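Local structure of flap endonuclease 1 (Methanocaldococcus jannaschii, 1A76) at residues K302-V305 / D306-Y309. The protein cuts 5'-flap structures in DNA as a magnesium-dependent, structure-specific endonuclease and 5'-3' exonuclease, serving DNA replication and repair. Residues are numbered along the deposited sequence; the frame is centred on the assembly and turned at random.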
loop_
_atom_site.group_PDB
_atom_site.type_symbol
_atom_site.label_atom_id
_atom_site.label_comp_id
_atom_site.label_asym_id
_atom_site.label_seq_id
_atom_site.Cartn_x
_atom_site.Cartn_y
_atom_site.Cartn_z
ATOM N N LYS A 302 5.452 -21.272 17.106
ATOM C CA LYS A 302 5.363 -22.693 16.781
ATOM C C LYS A 302 3.937 -23.069 16.394
ATOM O O LYS A 302 3.689 -23.686 15.353
ATOM C CB LYS A 302 5.807 -23.537 17.979
ATOM C CG LYS A 302 5.610 -25.042 17.796
ATOM C CD LYS A 302 6.518 -25.569 16.695
ATOM C CE LYS A 302 6.249 -27.041 16.376
ATOM N NZ LYS A 302 6.450 -27.328 14.915
ATOM N N LYS A 303 2.992 -22.681 17.239
ATOM C CA LYS A 303 1.595 -22.979 17.000
ATOM C C LYS A 303 1.122 -22.416 15.663
ATOM O O LYS A 303 0.389 -23.073 14.922
ATOM C CB LYS A 303 0.745 -22.408 18.135
ATOM C CG LYS A 303 -0.727 -22.740 18.029
ATOM C CD LYS A 303 -1.527 -21.965 19.055
ATOM C CE LYS A 303 -2.323 -22.901 19.939
ATOM N NZ LYS A 303 -3.320 -23.672 19.137
ATOM N N HIS A 304 1.548 -21.202 15.347
ATOM C CA HIS A 304 1.117 -20.597 14.104
ATOM C C HIS A 304 1.769 -21.135 12.847
ATOM O O HIS A 304 1.099 -21.247 11.824
ATOM C CB HIS A 304 1.264 -19.082 14.186
ATOM C CG HIS A 304 0.226 -18.448 15.054
ATOM N ND1 HIS A 304 -0.974 -17.984 14.560
ATOM C CD2 HIS A 304 0.176 -18.270 16.393
ATOM C CE1 HIS A 304 -1.716 -17.546 15.560
ATOM N NE2 HIS A 304 -1.041 -17.708 16.681
ATOM N N VAL A 305 3.057 -21.480 12.907
ATOM C CA VAL A 305 3.717 -22.020 11.712
ATOM C C VAL A 305 3.132 -23.399 11.414
ATOM O O VAL A 305 3.077 -23.822 10.258
ATOM C CB VAL A 305 5.275 -22.121 11.877
ATOM C CG1 VAL A 305 5.857 -20.739 12.178
ATOM C CG2 VAL A 305 5.642 -23.101 12.988
ATOM N N ASP A 306 2.693 -24.101 12.456
ATOM C CA ASP A 306 2.084 -25.421 12.275
ATOM C C ASP A 306 0.714 -25.233 11.616
ATOM O O ASP A 306 0.317 -25.991 10.730
ATOM C CB ASP A 306 1.936 -26.132 13.626
ATOM C CG ASP A 306 3.258 -26.717 14.128
ATOM O OD1 ASP A 306 4.207 -26.832 13.324
ATOM O OD2 ASP A 306 3.350 -27.058 15.327
ATOM N N LYS A 307 -0.005 -24.200 12.037
ATOM C CA LYS A 307 -1.314 -23.914 11.464
ATOM C C LYS A 307 -1.137 -23.406 10.029
ATOM O O LYS A 307 -1.917 -23.757 9.144
ATOM C CB LYS A 307 -2.044 -22.852 12.292
ATOM C CG LYS A 307 -2.163 -23.181 13.772
ATOM C CD LYS A 307 -3.431 -22.583 14.364
ATOM C CE LYS A 307 -3.115 -21.750 15.591
ATOM N NZ LYS A 307 -1.987 -20.815 15.306
ATOM N N LEU A 308 -0.115 -22.582 9.796
ATOM C CA LEU A 308 0.128 -22.050 8.449
ATOM C C LEU A 308 0.434 -23.183 7.486
ATOM O O LEU A 308 -0.076 -23.223 6.374
ATOM C CB LEU A 308 1.284 -21.034 8.436
ATOM C CG LEU A 308 1.795 -20.632 7.032
ATOM C CD1 LEU A 308 0.696 -19.918 6.238
ATOM C CD2 LEU A 308 3.025 -19.735 7.165
ATOM N N TYR A 309 1.276 -24.110 7.919
ATOM C CA TYR A 309 1.643 -25.257 7.089
ATOM C C TYR A 309 0.403 -26.055 6.657
ATOM O O TYR A 309 0.228 -26.381 5.481
ATOM C CB TYR A 309 2.590 -26.166 7.880
ATOM C CG TYR A 309 3.196 -27.296 7.082
ATOM C CD1 TYR A 309 2.539 -28.526 6.964
ATOM C CD2 TYR A 309 4.433 -27.142 6.445
ATOM C CE1 TYR A 309 3.094 -29.575 6.236
ATOM C CE2 TYR A 309 5.004 -28.194 5.706
ATOM C CZ TYR A 309 4.327 -29.402 5.609
ATOM O OH TYR A 309 4.882 -30.434 4.893
#
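K302 and D306 form an i to i+4 salt bridge along one turn of helix 298-315, the last helix modelled in the chain and a good way from the annotated metal sites. K302 NZ donates to the syn lone pair of D306 OD1 at 2.8 Å and is also 3.1 Å from D306 OD2, so the end of the lysine lies against both carboxylate oxygens. With CG anti to the backbone N (chi1 174°) and bends at chi2 and chi4, the K302 chain turns along the helix to reach the acid. A second lysine, K283 at the start of helix 283-292, also bridges to D306 OD1, so one oxygen serves two cations and the acid is probably kept ionised. A methionine in place of K302 would lose the ammonium, and D306 would probably depend on K283 for its charge partner and be freer to turn.

One residue further on, K303 and K307 make an i to i+4 pair of like charge, in contact through their carbon chains: K303 CG is 3.6 Å from K307 CE, whereas K303 NZ and K307 NZ stay 5.0 Å apart. The bent K307 chain carries its NZ over one face of the H304 imidazole, above the ring centre.

Main-chain bonds set the spacing of these pairs; D306 N donates to K302 O at 3.1 Å and Y309 N to V305 O at 3.0 Å. The side chains of H304, V305 and L308 pack against helix 56-70, where Y63 meets the H304 ring edge-to-face and F62 touches both H304 and V305. L308 N donates to H304 O at 2.7 Å, and L308 CB lies 3.4 Å from the same oxygen.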